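Local coordinates for fanconi-associated nuclease 1 homolog (Pseudomonas aeruginosa, PDB 5Y7Q), which is a bacterial member of the Fanconi-associated nuclease 1 family, combining HTH, SAP and VRR-NUC family regions, and is modelled here together with DNA, at residues 81-86 / 103-108; 85-90 / 185-190; 314-319 / 326-331. One frame throughout, in Å; residues are numbered along the deposited sequence.

In the fold
After helices 42-57 and 64-75 the chain enters helix 78-89, where interactions 1 and 2 both begin, sharing Val85 and Arg86. Interaction 1 closes the shorter of their two loops: the chain runs through strand 94-96 and returns at 103-108. Interaction 2 closes a longer loop, through helix 108-118, strand 121-123 and the SAP region to strand 184-187, so the return of interaction 1 falls within its span. The two touch where Leu84 packs on Leu187. Interaction 3 follows in series, neither nesting with nor crossing them, and joins helices 311-321 and 325-337 across a short turn. Its centre lies about 49 Å from that of interaction 2, opposite the chain's centre.

Interaction 1 (81-86 / 103-108); sequences QALLVR and AEIGDT. With nucleotides of chain B.
Arg86 and Glu104 meet with their side chains crossing at about a right angle, the guanidinium and carboxylate planes turned 69° apart. Arg86 NH2 donates to Glu104 OE2 at 3.0 Å in a nearly straight hydrogen bond (171°) that is part of a salt bridge. The carboxylate oxygen lies in the guanidinium plane, whereas the nitrogen approaches from above the carboxylate plane. Glu104 OE2 also takes a hydrogen bond from Tyr43 OH, so two partners grip it, and Tyr43 in turn makes a cation-pi contact with Arg86. The arginine chain bends at its second torsion (chi2 -59°), which carries the guanidinium off the helix toward the DNA. There NH1 and NH2 both reach OP2 of DG10 of chain B, at 3.0 and 3.2 Å; OP2 sits at the edge formed by these two nitrogens, while the carboxylate comes to NH2 from the NE side. With the carboxylate and the phosphate both in its plane, the guanidinium should have little freedom to rotate. All of this belongs to the HTH domain of the family, in which helix 78-89 presents Arg86 to the DNA backbone and the loop before helix 108-118 supplies its carboxylate partner. Further along the contact, Ile105 lays the end of its longer branch against the helix: CD1 lies 3.6 Å from Ala82 CB, with Leu83 CB at 4.2 Å from the same methyl. Leu83 turns its CD2 toward Thr108, whose CG2 is 4.2 Å away, while Thr108 OG1 is bonded to Leu100 O. Outside the two segments, Val112 packs on Leu83 and Ala111 on Ile105.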
# COMPACT_ATOMS: atom_id res chain seq x y z
N GLN A 81 -7.02 6.63 -32.04
CA GLN A 81 -6.24 6.82 -30.82
C GLN A 81 -7.15 6.94 -29.60
O GLN A 81 -6.99 6.22 -28.61
CB GLN A 81 -5.36 8.07 -30.96
CG GLN A 81 -4.17 7.93 -31.88
CD GLN A 81 -3.32 9.19 -31.92
OE1 GLN A 81 -3.85 10.29 -31.90
NE2 GLN A 81 -2.00 9.03 -31.98
N ALA A 82 -8.15 7.83 -29.68
CA ALA A 82 -9.05 8.10 -28.55
C ALA A 82 -9.79 6.85 -28.13
O ALA A 82 -9.88 6.54 -26.94
CB ALA A 82 -10.04 9.20 -28.92
N LEU A 83 -10.33 6.12 -29.11
CA LEU A 83 -11.04 4.89 -28.79
C LEU A 83 -10.13 3.92 -28.06
O LEU A 83 -10.53 3.33 -27.05
CB LEU A 83 -11.58 4.25 -30.05
CG LEU A 83 -12.35 2.99 -29.69
CD1 LEU A 83 -13.50 3.38 -28.75
CD2 LEU A 83 -12.86 2.29 -30.96
N LEU A 84 -8.90 3.79 -28.54
CA LEU A 84 -7.96 2.90 -27.87
C LEU A 84 -7.82 3.27 -26.41
O LEU A 84 -8.02 2.44 -25.51
CB LEU A 84 -6.59 2.96 -28.54
CG LEU A 84 -5.74 1.80 -28.06
CD1 LEU A 84 -6.55 0.52 -28.23
CD2 LEU A 84 -4.46 1.71 -28.87
N VAL A 85 -7.51 4.54 -26.15
CA VAL A 85 -7.22 4.92 -24.78
C VAL A 85 -8.44 4.67 -23.90
O VAL A 85 -8.32 4.16 -22.77
CB VAL A 85 -6.74 6.37 -24.74
CG1 VAL A 85 -6.60 6.83 -23.34
CG2 VAL A 85 -5.39 6.45 -25.45
N ARG A 86 -9.63 4.93 -24.45
CA ARG A 86 -10.85 4.60 -23.71
C ARG A 86 -10.89 3.12 -23.33
O ARG A 86 -11.18 2.78 -22.18
CB ARG A 86 -12.08 4.98 -24.51
CG ARG A 86 -12.23 6.44 -24.68
CD ARG A 86 -12.33 7.15 -23.38
NE ARG A 86 -12.97 8.43 -23.62
CZ ARG A 86 -13.42 9.26 -22.67
NH1 ARG A 86 -13.29 8.93 -21.40
NH2 ARG A 86 -14.01 10.40 -23.02
N ALA A 103 -18.87 10.96 -27.59
CA ALA A 103 -19.23 12.01 -28.54
C ALA A 103 -18.02 12.61 -29.26
O ALA A 103 -18.13 12.99 -30.43
CB ALA A 103 -20.03 13.10 -27.83
N GLU A 104 -16.87 12.74 -28.59
CA GLU A 104 -15.67 13.21 -29.28
C GLU A 104 -15.27 12.27 -30.40
O GLU A 104 -14.67 12.70 -31.39
CB GLU A 104 -14.48 13.32 -28.31
CG GLU A 104 -14.82 13.46 -26.83
CD GLU A 104 -15.11 12.15 -26.13
OE1 GLU A 104 -16.29 11.93 -25.81
OE2 GLU A 104 -14.16 11.36 -25.89
N ILE A 105 -15.53 10.97 -30.22
CA ILE A 105 -15.12 9.98 -31.20
C ILE A 105 -16.14 9.86 -32.34
O ILE A 105 -15.78 9.67 -33.50
CB ILE A 105 -14.87 8.65 -30.47
CG1 ILE A 105 -14.10 8.93 -29.17
CG2 ILE A 105 -14.09 7.71 -31.32
CD1 ILE A 105 -13.33 7.75 -28.58
N GLY A 106 -17.43 10.00 -32.03
CA GLY A 106 -18.48 9.74 -32.99
C GLY A 106 -18.72 8.26 -33.20
O GLY A 106 -18.70 7.47 -32.24
N ASP A 107 -18.95 7.87 -34.45
CA ASP A 107 -19.22 6.48 -34.83
C ASP A 107 -18.12 5.56 -34.30
O ASP A 107 -16.94 5.74 -34.63
CB ASP A 107 -19.31 6.40 -36.35
CG ASP A 107 -19.62 5.00 -36.87
OD1 ASP A 107 -19.55 4.02 -36.11
OD2 ASP A 107 -19.93 4.90 -38.08
N THR A 108 -18.52 4.55 -33.53
CA THR A 108 -17.53 3.67 -32.93
C THR A 108 -16.95 2.71 -33.95
O THR A 108 -15.74 2.50 -33.99
CB THR A 108 -18.14 2.88 -31.77
OG1 THR A 108 -18.67 3.79 -30.81
CG2 THR A 108 -17.09 1.99 -31.10
P DG B 10 -15.31 12.35 -19.64
OP1 DG B 10 -16.19 13.00 -20.63
OP2 DG B 10 -14.20 11.46 -20.02
O5' DG B 10 -14.78 13.54 -18.73
C5' DG B 10 -15.72 14.43 -18.16
C4' DG B 10 -15.12 15.12 -16.98
O4' DG B 10 -14.96 14.16 -15.92
C3' DG B 10 -13.75 15.72 -17.25
O3' DG B 10 -13.77 17.11 -17.03
C2' DG B 10 -12.81 15.02 -16.26
C1' DG B 10 -13.75 14.40 -15.25
N9 DG B 10 -13.24 13.15 -14.74
C8 DG B 10 -12.66 12.14 -15.47
N7 DG B 10 -12.28 11.13 -14.74
C5 DG B 10 -12.63 11.50 -13.45
C6 DG B 10 -12.47 10.80 -12.22
O6 DG B 10 -11.96 9.68 -12.03
N1 DG B 10 -12.97 11.55 -11.14
C2 DG B 10 -13.54 12.81 -11.25
N2 DG B 10 -13.96 13.38 -10.11
N3 DG B 10 -13.70 13.46 -12.38
C4 DG B 10 -13.22 12.75 -13.44

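Interaction 2 (85-90 / 185-190); sequences VRMVMR and YELRCM. With nucleotides of chain B.
Met87 and Leu187 form the middle of an apolar contact between helix 85-89 and strand 185-187, whose axes pass 9.8 Å apart at 73°. Leu187 CD2 rests against Met87 CB at 3.8 Å and reaches Val88 CG2 at 4.1 Å, with the valine and leucine side chains at about a right angle. The methionine chain turns at its last torsion (chi3 63°), which puts CE near both Leu187 CB (4.1 Å) and Tyr185 CB (4.4 Å). Val88 uses its other methyl too: CG1 meets the end of Met190, whose CE is 3.6 Å away. The arginines turn to the DNA. Arg90 NE donates to OP1 of DT8 of chain B at 2.9 Å, and C5' of that nucleotide lies over one face of the guanidinium. Arg90 NH1 bonds to Lys99 O and Tyr102 OH, which help to fix the group's orientation. The helix shows an apolar side to the strand, while Arg86 on it and Arg90 just past its end reach the phosphates. Strand 184-187 lies between strands 94-96 and 121-123; a helix on such a small antiparallel sheet is reminiscent of a winged-helix domain, though the middle strand comes from further along the chain.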
# COMPACT_ATOMS: atom_id res chain seq x y z
N VAL A 85 -7.51 4.54 -26.15
CA VAL A 85 -7.22 4.92 -24.78
C VAL A 85 -8.44 4.67 -23.90
O VAL A 85 -8.32 4.16 -22.77
CB VAL A 85 -6.74 6.37 -24.74
CG1 VAL A 85 -6.60 6.83 -23.34
CG2 VAL A 85 -5.39 6.45 -25.45
N ARG A 86 -9.63 4.93 -24.45
CA ARG A 86 -10.85 4.60 -23.71
C ARG A 86 -10.89 3.12 -23.33
O ARG A 86 -11.18 2.78 -22.18
CB ARG A 86 -12.08 4.98 -24.51
CG ARG A 86 -12.23 6.44 -24.68
CD ARG A 86 -12.33 7.15 -23.38
NE ARG A 86 -12.97 8.43 -23.62
CZ ARG A 86 -13.42 9.26 -22.67
NH1 ARG A 86 -13.29 8.93 -21.40
NH2 ARG A 86 -14.01 10.40 -23.02
N MET A 87 -10.59 2.21 -24.27
CA MET A 87 -10.65 0.80 -23.90
C MET A 87 -9.60 0.45 -22.85
O MET A 87 -9.87 -0.32 -21.91
CB MET A 87 -10.49 -0.08 -25.14
CG MET A 87 -11.54 0.20 -26.24
SD MET A 87 -11.21 -0.54 -27.83
CE MET A 87 -11.29 -2.24 -27.37
N VAL A 88 -8.41 1.03 -22.96
CA VAL A 88 -7.31 0.72 -22.06
C VAL A 88 -7.64 1.15 -20.64
O VAL A 88 -7.32 0.45 -19.68
CB VAL A 88 -6.02 1.38 -22.56
CG1 VAL A 88 -4.88 1.18 -21.57
CG2 VAL A 88 -5.64 0.86 -23.96
N MET A 89 -8.29 2.30 -20.48
CA MET A 89 -8.55 2.80 -19.14
C MET A 89 -9.78 2.19 -18.49
O MET A 89 -10.04 2.47 -17.31
CB MET A 89 -8.72 4.31 -19.16
CG MET A 89 -7.45 5.01 -19.54
SD MET A 89 -7.63 6.78 -19.63
CE MET A 89 -9.36 6.91 -20.22
N ARG A 90 -10.56 1.39 -19.21
CA ARG A 90 -11.70 0.76 -18.57
C ARG A 90 -11.30 -0.63 -18.10
O ARG A 90 -10.22 -1.14 -18.44
CB ARG A 90 -12.91 0.72 -19.51
CG ARG A 90 -13.62 2.05 -19.67
CD ARG A 90 -14.53 2.14 -20.90
NE ARG A 90 -15.69 1.24 -20.79
CZ ARG A 90 -16.89 1.50 -21.31
NH1 ARG A 90 -17.10 2.64 -21.96
NH2 ARG A 90 -17.89 0.63 -21.15
N TYR A 185 -15.91 -6.28 -29.07
CA TYR A 185 -14.49 -6.09 -29.33
C TYR A 185 -13.65 -6.56 -28.15
O TYR A 185 -14.06 -6.45 -26.99
CB TYR A 185 -14.19 -4.62 -29.63
CG TYR A 185 -15.06 -4.05 -30.74
CD1 TYR A 185 -14.77 -4.30 -32.07
CD2 TYR A 185 -16.17 -3.29 -30.45
CE1 TYR A 185 -15.56 -3.80 -33.08
CE2 TYR A 185 -16.95 -2.77 -31.45
CZ TYR A 185 -16.65 -3.03 -32.77
OH TYR A 185 -17.44 -2.53 -33.77
N GLU A 186 -12.48 -7.12 -28.46
CA GLU A 186 -11.51 -7.53 -27.45
C GLU A 186 -10.18 -6.82 -27.70
O GLU A 186 -9.60 -6.94 -28.79
CB GLU A 186 -11.29 -9.04 -27.45
CG GLU A 186 -10.25 -9.49 -26.42
CD GLU A 186 -9.96 -10.99 -26.45
OE1 GLU A 186 -9.41 -11.49 -27.47
OE2 GLU A 186 -10.29 -11.67 -25.45
N LEU A 187 -9.68 -6.12 -26.67
CA LEU A 187 -8.37 -5.49 -26.72
C LEU A 187 -7.25 -6.52 -26.57
O LEU A 187 -7.33 -7.39 -25.70
CB LEU A 187 -8.31 -4.46 -25.60
CG LEU A 187 -7.21 -3.47 -25.33
CD1 LEU A 187 -6.91 -2.62 -26.56
CD2 LEU A 187 -7.83 -2.65 -24.20
N ARG A 188 -6.28 -6.52 -27.48
CA ARG A 188 -5.19 -7.50 -27.44
C ARG A 188 -3.81 -6.96 -27.06
O ARG A 188 -2.86 -7.74 -27.01
CB ARG A 188 -5.11 -8.23 -28.78
CG ARG A 188 -6.07 -9.42 -28.85
CD ARG A 188 -5.33 -10.75 -28.82
NE ARG A 188 -3.95 -10.63 -29.31
CZ ARG A 188 -3.61 -10.52 -30.60
NH1 ARG A 188 -2.32 -10.40 -30.94
NH2 ARG A 188 -4.54 -10.50 -31.54
N CYS A 189 -3.66 -5.65 -26.83
CA CYS A 189 -2.37 -5.05 -26.47
C CYS A 189 -2.18 -4.76 -24.96
O CYS A 189 -1.21 -4.07 -24.59
CB CYS A 189 -2.15 -3.78 -27.31
SG CYS A 189 -3.43 -2.51 -27.13
N MET A 190 -3.08 -5.21 -24.08
CA MET A 190 -3.04 -4.79 -22.68
C MET A 190 -1.72 -5.10 -21.97
O MET A 190 -1.34 -4.36 -21.07
CB MET A 190 -4.16 -5.44 -21.88
CG MET A 190 -4.73 -4.53 -20.87
SD MET A 190 -5.24 -2.96 -21.58
CE MET A 190 -5.48 -2.04 -20.06
P DT B 8 -15.68 0.18 -16.91
OP1 DT B 8 -15.98 -0.29 -18.30
OP2 DT B 8 -14.35 -0.07 -16.32
O5' DT B 8 -16.09 1.70 -16.88
C5' DT B 8 -17.45 1.99 -17.06
C4' DT B 8 -17.70 3.47 -17.05
O4' DT B 8 -17.94 3.90 -15.70
C3' DT B 8 -16.55 4.30 -17.58
O3' DT B 8 -17.07 5.27 -18.42
C2' DT B 8 -15.94 4.92 -16.31
C1' DT B 8 -17.17 5.06 -15.44
N1 DT B 8 -16.93 5.14 -13.94
C2 DT B 8 -17.63 6.09 -13.22
O2 DT B 8 -18.40 6.88 -13.73
N3 DT B 8 -17.38 6.09 -11.87
C4 DT B 8 -16.54 5.24 -11.17
O4 DT B 8 -16.39 5.32 -9.95
C5 DT B 8 -15.84 4.28 -11.98
C7 DT B 8 -14.90 3.32 -11.31
C6 DT B 8 -16.07 4.26 -13.31
P DG B 10 -15.31 12.35 -19.64
OP1 DG B 10 -16.19 13.00 -20.63
OP2 DG B 10 -14.20 11.46 -20.02
O5' DG B 10 -14.78 13.54 -18.73
C5' DG B 10 -15.72 14.43 -18.16
C4' DG B 10 -15.12 15.12 -16.98
O4' DG B 10 -14.96 14.16 -15.92
C3' DG B 10 -13.75 15.72 -17.25
O3' DG B 10 -13.77 17.11 -17.03
C2' DG B 10 -12.81 15.02 -16.26
C1' DG B 10 -13.75 14.40 -15.25
N9 DG B 10 -13.24 13.15 -14.74
C8 DG B 10 -12.66 12.14 -15.47
N7 DG B 10 -12.28 11.13 -14.74
C5 DG B 10 -12.63 11.50 -13.45
C6 DG B 10 -12.47 10.80 -12.22
O6 DG B 10 -11.96 9.68 -12.03
N1 DG B 10 -12.97 11.55 -11.14
C2 DG B 10 -13.54 12.81 -11.25
N2 DG B 10 -13.96 13.38 -10.11
N3 DG B 10 -13.70 13.46 -12.38
C4 DG B 10 -13.22 12.75 -13.44
P DT B 9 -16.14 6.07 -19.44
OP1 DT B 9 -16.95 6.06 -20.67
OP2 DT B 9 -14.72 5.65 -19.37
O5' DT B 9 -16.17 7.54 -18.85
C5' DT B 9 -17.42 8.12 -18.53
C4' DT B 9 -17.24 9.48 -17.90
O4' DT B 9 -17.19 9.34 -16.46
C3' DT B 9 -15.96 10.20 -18.32
O3' DT B 9 -16.26 11.53 -18.65
C2' DT B 9 -15.08 10.13 -17.07
C1' DT B 9 -16.11 10.08 -15.95
N1 DT B 9 -15.61 9.38 -14.72
C2 DT B 9 -15.95 9.86 -13.47
O2 DT B 9 -16.66 10.84 -13.29
N3 DT B 9 -15.43 9.14 -12.42
C4 DT B 9 -14.61 8.02 -12.50
O4 DT B 9 -14.18 7.44 -11.50
C5 DT B 9 -14.28 7.59 -13.83
C7 DT B 9 -13.41 6.39 -14.04
C6 DT B 9 -14.80 8.27 -14.86

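Interaction 3 (314-319 / 326-331). With nucleotides of chain D.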
# COMPACT_ATOMS: atom_id res chain seq x y z
N ARG A 314 9.08 -15.27 12.46
CA ARG A 314 8.05 -16.20 12.02
C ARG A 314 8.63 -17.58 11.73
O ARG A 314 7.93 -18.59 11.85
CB ARG A 314 7.33 -15.65 10.78
CG ARG A 314 6.72 -14.24 10.91
CD ARG A 314 5.85 -14.07 12.15
NE ARG A 314 5.01 -15.23 12.45
CZ ARG A 314 4.46 -15.47 13.64
NH1 ARG A 314 4.68 -14.64 14.67
NH2 ARG A 314 3.71 -16.55 13.81
N ALA A 315 9.91 -17.67 11.36
CA ALA A 315 10.50 -18.98 11.14
C ALA A 315 10.74 -19.70 12.47
O ALA A 315 10.43 -20.89 12.60
CB ALA A 315 11.80 -18.85 10.34
N ILE A 316 11.29 -19.00 13.48
CA ILE A 316 11.42 -19.61 14.81
C ILE A 316 10.06 -20.12 15.28
O ILE A 316 9.90 -21.29 15.66
CB ILE A 316 12.01 -18.62 15.82
CG1 ILE A 316 13.38 -18.13 15.36
CG2 ILE A 316 12.11 -19.25 17.18
CD1 ILE A 316 13.74 -16.76 15.85
N ARG A 317 9.06 -19.24 15.25
CA ARG A 317 7.75 -19.64 15.72
C ARG A 317 7.19 -20.80 14.91
O ARG A 317 6.52 -21.68 15.48
CB ARG A 317 6.81 -18.43 15.70
CG ARG A 317 5.37 -18.75 16.11
CD ARG A 317 5.26 -19.41 17.49
NE ARG A 317 3.89 -19.83 17.77
CZ ARG A 317 3.53 -20.64 18.77
NH1 ARG A 317 4.45 -21.12 19.59
NH2 ARG A 317 2.26 -20.97 18.94
N SER A 318 7.46 -20.86 13.60
CA SER A 318 6.98 -22.00 12.82
C SER A 318 7.67 -23.29 13.23
O SER A 318 7.01 -24.33 13.38
CB SER A 318 7.18 -21.77 11.32
OG SER A 318 6.23 -20.85 10.82
N LEU A 319 8.99 -23.26 13.43
CA LEU A 319 9.67 -24.46 13.91
C LEU A 319 9.07 -24.92 15.22
O LEU A 319 8.74 -26.11 15.39
CB LEU A 319 11.17 -24.21 14.05
CG LEU A 319 11.99 -24.13 12.75
CD1 LEU A 319 13.25 -23.30 12.90
CD2 LEU A 319 12.31 -25.53 12.19
N ALA A 326 14.83 -27.93 18.73
CA ALA A 326 16.26 -27.68 18.76
C ALA A 326 16.64 -26.68 17.68
O ALA A 326 17.44 -25.77 17.93
CB ALA A 326 17.03 -28.99 18.58
N GLU A 327 16.07 -26.82 16.49
CA GLU A 327 16.31 -25.83 15.46
C GLU A 327 15.75 -24.48 15.87
O GLU A 327 16.41 -23.45 15.75
CB GLU A 327 15.69 -26.28 14.15
CG GLU A 327 16.35 -27.50 13.56
CD GLU A 327 15.42 -28.22 12.61
OE1 GLU A 327 14.50 -28.94 13.09
OE2 GLU A 327 15.60 -28.03 11.39
N ALA A 328 14.52 -24.47 16.39
CA ALA A 328 13.91 -23.23 16.84
C ALA A 328 14.79 -22.51 17.86
O ALA A 328 15.05 -21.31 17.74
CB ALA A 328 12.53 -23.55 17.42
N HIS A 329 15.28 -23.26 18.85
CA HIS A 329 16.19 -22.70 19.85
C HIS A 329 17.46 -22.18 19.20
O HIS A 329 17.91 -21.07 19.52
CB HIS A 329 16.56 -23.76 20.87
CG HIS A 329 17.47 -23.27 21.95
ND1 HIS A 329 18.84 -23.31 21.84
CD2 HIS A 329 17.21 -22.69 23.15
CE1 HIS A 329 19.39 -22.80 22.93
NE2 HIS A 329 18.42 -22.42 23.74
N ALA A 330 18.08 -22.98 18.33
CA ALA A 330 19.30 -22.57 17.64
C ALA A 330 19.11 -21.25 16.91
O ALA A 330 19.90 -20.31 17.07
CB ALA A 330 19.74 -23.65 16.66
N LEU A 331 18.05 -21.18 16.11
CA LEU A 331 17.77 -19.97 15.36
C LEU A 331 17.52 -18.81 16.30
O LEU A 331 18.00 -17.69 16.07
CB LEU A 331 16.59 -20.20 14.43
CG LEU A 331 16.28 -19.08 13.45
CD1 LEU A 331 17.56 -18.58 12.76
CD2 LEU A 331 15.26 -19.56 12.45
P DA D 3 0.42 -17.95 17.14
OP1 DA D 3 1.35 -18.90 16.52
OP2 DA D 3 0.67 -16.51 16.92
O5' DA D 3 -1.09 -18.28 16.68
C5' DA D 3 -1.63 -19.59 16.89
C4' DA D 3 -3.00 -19.76 16.26
O4' DA D 3 -3.92 -18.79 16.78
C3' DA D 3 -3.08 -19.59 14.77
O3' DA D 3 -4.25 -20.26 14.32
C2' DA D 3 -3.22 -18.07 14.64
C1' DA D 3 -4.19 -17.81 15.79
N9 DA D 3 -4.03 -16.54 16.45
C8 DA D 3 -2.88 -16.00 16.96
N7 DA D 3 -3.07 -14.86 17.57
C5 DA D 3 -4.44 -14.66 17.49
C6 DA D 3 -5.27 -13.63 17.96
N6 DA D 3 -4.82 -12.57 18.63
N1 DA D 3 -6.60 -13.74 17.71
C2 DA D 3 -7.05 -14.81 17.04
N3 DA D 3 -6.36 -15.83 16.55
C4 DA D 3 -5.04 -15.69 16.82
P DA D 2 3.30 -15.31 22.30
OP1 DA D 2 4.46 -15.78 21.51
OP2 DA D 2 3.04 -13.85 22.35
O5' DA D 2 1.96 -16.00 21.75
C5' DA D 2 1.69 -17.38 22.04
C4' DA D 2 0.65 -17.91 21.08
O4' DA D 2 -0.67 -17.48 21.53
C3' DA D 2 0.80 -17.37 19.66
O3' DA D 2 0.43 -18.33 18.70
C2' DA D 2 -0.17 -16.21 19.65
C1' DA D 2 -1.29 -16.76 20.49
N9 DA D 2 -2.08 -15.68 21.04
C8 DA D 2 -1.62 -14.57 21.69
N7 DA D 2 -2.56 -13.73 22.02
C5 DA D 2 -3.71 -14.31 21.53
C6 DA D 2 -5.05 -13.92 21.56
N6 DA D 2 -5.47 -12.80 22.13
N1 DA D 2 -5.95 -14.74 20.98
C2 DA D 2 -5.52 -15.87 20.40
N3 DA D 2 -4.29 -16.34 20.31
C4 DA D 2 -3.42 -15.51 20.90
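Ala315 is the first residue of 314-319 to touch the facing helix, its CB meeting Leu331 CD2 at 4.1 Å. Just before it, Arg314 reaches the other way: its NH2 forms a salt bridge with Glu291, and OP1 of DA3 of chain D lies off the edge of the guanidinium, near its plane. Ile316 then lends both branches to the contact. Its CG1 lies 3.6 Å from Leu331 CG, with the two side chains slanting across each other, while CG2 comes to 3.6 Å from the backbone oxygen Ala328 O. Leu348, Leu351 and Leu355 of helix 342-358 also pack on Ile316. Arg317 points away from the partner helix and serves the DNA instead. CG anti to the backbone N (chi1 177°) and a bend at the next torsion bring NE to DA3 of chain D, where it donates to OP1 at 3.0 Å (161°) and the phosphate oxygen lies in the guanidinium plane. NH2 adds only weak bonds, to the same OP1 and to O3' of DA2 of chain D, and NH1 is paired with Glu320. Arg317 CB lies over one face of the Arg314 guanidinium, offset toward its rim. Ser318 folds its hydroxyl back to Arg314 O at 3.0 Å; this oxygen also accepts from Ser318 N, and the two donors arrive from opposite faces of its plane. Leu319 returns to the interface. Its CB packs on Ala328 CB at 3.7 Å, and CD2 lies against Glu327 CB at 4.0 Å, whereas the glutamate's carboxylate pairs with Arg324. The axes approach to 8.3 Å at 157°, an antiparallel helical hairpin, probably part of the helical region that FAN1 relatives have between their SAP and VRR-NUC regions.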